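Local coordinates for hypothetical Thioesterase Protein SP_1851 (Streptococcus pneumoniae serotype 4, PDB 4XY5), which is of uncharacterised function but probably hydrolyses acyl-CoA thioesters, as a PaaI-like thioesterase of the hotdog superfamily, at residues S13-Y18 / F51-Q56. The protein carries 1 engineered substitution. Residues are numbered along the deposited sequence; the frame is centred on the assembly and turned at random.
Engineered in segment 51-56: Ala-55 (natural residue Asp).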
ATOM      1  N   SER A  13      10.033  19.382  -8.300  1.00 12.33           N
ATOM      2  CA  SER A  13      10.008  19.028  -9.700  1.00 12.84           C
ATOM      3  C   SER A  13      10.715  17.693  -9.941  1.00 11.82           C
ATOM      4  O   SER A  13      11.589  17.307  -9.178  1.00 11.09           O
ATOM      5  CB  SER A  13      10.658  20.144 -10.534  1.00 17.10           C
ATOM      6  OG  SER A  13      10.578  19.836 -11.911  1.00 27.28           O
ATOM      7  N   ALA A  14      10.319  16.996 -11.000  1.00 11.33           N
ATOM      8  CA  ALA A  14      10.923  15.707 -11.347  1.00 12.17           C
ATOM      9  C   ALA A  14      11.144  15.619 -12.845  1.00 11.70           C
ATOM     10  O   ALA A  14      10.287  16.043 -13.615  1.00 17.39           O
ATOM     11  CB  ALA A  14      10.030  14.552 -10.871  1.00 13.22           C
ATOM     12  N   PHE A  15      12.285  15.062 -13.250  1.00 11.22           N
ATOM     13  CA  PHE A  15      12.692  14.956 -14.659  1.00 12.24           C
ATOM     14  C   PHE A  15      13.054  16.282 -15.328  1.00 14.28           C
ATOM     15  O   PHE A  15      12.719  16.512 -16.493  1.00 14.00           O
ATOM     16  CB  PHE A  15      11.617  14.256 -15.485  1.00 12.23           C
ATOM     17  CG  PHE A  15      11.370  12.823 -15.057  1.00 11.27           C
ATOM     18  CD1 PHE A  15      12.242  11.818 -15.447  1.00 14.78           C
ATOM     19  CD2 PHE A  15      10.288  12.503 -14.252  1.00 10.97           C
ATOM     20  CE1 PHE A  15      12.036  10.503 -15.055  1.00 15.63           C
ATOM     21  CE2 PHE A  15      10.067  11.190 -13.854  1.00 12.39           C
ATOM     22  CZ  PHE A  15      10.940  10.190 -14.253  1.00 11.47           C
ATOM     23  N   GLU A  16      13.765  17.134 -14.603  1.00 14.59           N
ATOM     24  CA  GLU A  16      14.403  18.291 -15.223  1.00 16.97           C
ATOM     25  C   GLU A  16      15.562  17.824 -16.101  1.00 19.08           C
ATOM     26  O   GLU A  16      15.954  18.505 -17.053  1.00 14.05           O
ATOM     27  CB  GLU A  16      14.873  19.275 -14.156  1.00 20.83           C
ATOM     28  CG  GLU A  16      13.709  19.891 -13.397  1.00 27.38           C
ATOM     29  CD  GLU A  16      14.085  21.115 -12.589  1.00 31.20           C
ATOM     30  OE1 GLU A  16      13.160  21.846 -12.179  1.00 34.29           O
ATOM     31  OE2 GLU A  16      15.292  21.339 -12.350  1.00 33.72           O
ATOM     32  N   ASN A  17      16.090  16.648 -15.772  1.00 18.35           N
ATOM     33  CA  ASN A  17      17.061  15.945 -16.607  1.00 17.73           C
ATOM     34  C   ASN A  17      16.743  14.462 -16.517  1.00 17.71           C
ATOM     35  O   ASN A  17      16.202  14.023 -15.510  1.00 14.66           O
ATOM     36  CB  ASN A  17      18.500  16.201 -16.152  1.00 17.67           C
ATOM     37  CG  ASN A  17      18.818  15.558 -14.808  1.00 18.97           C
ATOM     38  OD1 ASN A  17      19.164  14.362 -14.731  1.00 16.99           O
ATOM     39  ND2 ASN A  17      18.702  16.345 -13.734  1.00 16.72           N
ATOM     40  N   TYR A  18      17.080  13.701 -17.555  1.00 15.38           N
ATOM     41  CA  TYR A  18      16.935  12.240 -17.508  1.00 16.16           C
ATOM     42  C   TYR A  18      17.575  11.615 -18.739  1.00 19.03           C
ATOM     43  O   TYR A  18      17.797  12.293 -19.741  1.00 17.93           O
ATOM     44  CB  TYR A  18      15.460  11.814 -17.410  1.00 14.59           C
ATOM     45  CG  TYR A  18      14.616  12.125 -18.628  1.00 17.19           C
ATOM     46  CD1 TYR A  18      14.494  11.209 -19.672  1.00 13.43           C
ATOM     47  CD2 TYR A  18      13.930  13.339 -18.732  1.00 17.51           C
ATOM     48  CE1 TYR A  18      13.716  11.503 -20.795  1.00 21.40           C
ATOM     49  CE2 TYR A  18      13.154  13.632 -19.839  1.00 18.48           C
ATOM     50  CZ  TYR A  18      13.054  12.720 -20.865  1.00 21.64           C
ATOM     51  OH  TYR A  18      12.279  13.028 -21.959  1.00 25.81           O
ATOM     52  N   PHE A  51       8.677   9.268  -5.706  1.00  7.58           N
ATOM     53  CA  PHE A  51       7.479   8.590  -6.203  1.00  7.52           C
ATOM     54  C   PHE A  51       7.228   8.939  -7.660  1.00  9.02           C
ATOM     55  O   PHE A  51       6.867   8.079  -8.473  1.00  8.25           O
ATOM     56  CB  PHE A  51       6.255   8.961  -5.371  1.00  8.75           C
ATOM     57  CG  PHE A  51       4.982   8.293  -5.834  1.00  9.80           C
ATOM     58  CD1 PHE A  51       4.562   7.102  -5.270  1.00 11.67           C
ATOM     59  CD2 PHE A  51       4.204   8.870  -6.839  1.00  8.64           C
ATOM     60  CE1 PHE A  51       3.383   6.496  -5.688  1.00 10.77           C
ATOM     61  CE2 PHE A  51       3.043   8.280  -7.268  1.00  7.40           C
ATOM     62  CZ  PHE A  51       2.619   7.079  -6.692  1.00  9.82           C
ATOM     63  N   THR A  52       7.388  10.214  -7.999  1.00  8.08           N
ATOM     64  CA  THR A  52       7.082  10.628  -9.352  1.00  7.60           C
ATOM     65  C   THR A  52       8.048   9.969 -10.350  1.00  8.44           C
ATOM     66  O   THR A  52       7.639   9.574 -11.441  1.00  8.50           O
ATOM     67  CB  THR A  52       7.113  12.175  -9.479  1.00  8.20           C
ATOM     68  OG1 THR A  52       6.064  12.730  -8.660  1.00  8.79           O
ATOM     69  CG2 THR A  52       6.903  12.621 -10.936  1.00  8.79           C
ATOM     70  N   LEU A  53       9.316   9.841  -9.974  1.00  6.30           N
ATOM     71  CA  LEU A  53      10.253   9.081 -10.807  1.00  8.89           C
ATOM     72  C   LEU A  53       9.691   7.679 -11.065  1.00  9.69           C
ATOM     73  O   LEU A  53       9.657   7.219 -12.207  1.00 10.71           O
ATOM     74  CB  LEU A  53      11.632   8.985 -10.150  1.00 11.16           C
ATOM     75  CG  LEU A  53      12.414  10.274  -9.883  1.00 11.43           C
ATOM     76  CD1 LEU A  53      13.774   9.958  -9.274  1.00 11.01           C
ATOM     77  CD2 LEU A  53      12.602  11.105 -11.166  1.00 11.40           C
ATOM     78  N   CYS A  54       9.207   7.021 -10.014  1.00  8.25           N
ATOM     79  CA  CYS A  54       8.691   5.658 -10.158  1.00  9.39           C
ATOM     80  C   CYS A  54       7.424   5.600 -11.015  1.00  9.46           C
ATOM     81  O   CYS A  54       7.261   4.692 -11.843  1.00  9.54           O
ATOM     82  CB  CYS A  54       8.396   5.036  -8.789  1.00  9.58           C
ATOM     83  SG  CYS A  54       9.862   4.763  -7.809  1.00 11.19           S
ATOM     84  N   ALA A  55       6.521   6.556 -10.810  1.00  7.77           N
ATOM     85  CA  ALA A  55       5.248   6.547 -11.532  1.00  9.35           C
ATOM     86  C   ALA A  55       5.434   6.787 -13.021  1.00 10.00           C
ATOM     87  O   ALA A  55       4.755   6.175 -13.853  1.00 10.06           O
ATOM     88  CB  ALA A  55       4.295   7.586 -10.956  1.00  9.63           C
ATOM     89  N   GLN A  56       6.333   7.700 -13.359  1.00  8.87           N
ATOM     90  CA  GLN A  56       6.633   7.947 -14.760  1.00 13.07           C
ATOM     91  C   GLN A  56       7.205   6.683 -15.419  1.00 11.97           C
ATOM     92  O   GLN A  56       6.777   6.277 -16.510  1.00 11.39           O
ATOM     93  CB  GLN A  56       7.602   9.113 -14.881  1.00 11.18           C
ATOM     94  CG  GLN A  56       7.937   9.507 -16.311  1.00 11.96           C
ATOM     95  CD  GLN A  56       6.761  10.124 -17.051  1.00 16.44           C
ATOM     96  OE1 GLN A  56       5.668  10.289 -16.502  1.00 15.68           O
ATOM     97  NE2 GLN A  56       6.983  10.464 -18.314  1.00 23.27           N
TER
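Phe-15 lies against the helix between Leu-53 and Gln-56, and no hydrogen bond joins the two segments. A CH-pi contact leads: Leu-53 CD2 sits over one face of the ring, 3.8 Å from its centroid and 19° off the normal, displaced toward the rim near CZ. Leu-53 CG stands anti to the carbonyl carbon (chi1 -62°).

Gln-56 meets the ring through its aliphatic part, with CB 3.4 Å from Phe-15 CE2 and CG close to CE2 and CZ; the approach is oblique, and the amide plane is turned 57° from the ring. Gln-56 OE1 is hydrogen-bonded to His-46 NE2 of the second subunit. In plane at the ring edge lies the carbonyl of Thr-52, its O 3.8 Å from Phe-15 CE2.

One residue earlier, apolar methyls meet: Ala-14 CB packs on Thr-52 CG2 at 3.7 Å, while Thr-52 OG1 turns back to Gly-48 O within the helix.

Ser-13 and Ala-14 pair with an antiparallel strand of the second subunit, and Phe-9 of that subunit meets Phe-15 edge-to-face. The N-terminal segment is thus packed at the interface with a second subunit against the central helix of a hotdog fold, which carries the engineered Ala-55.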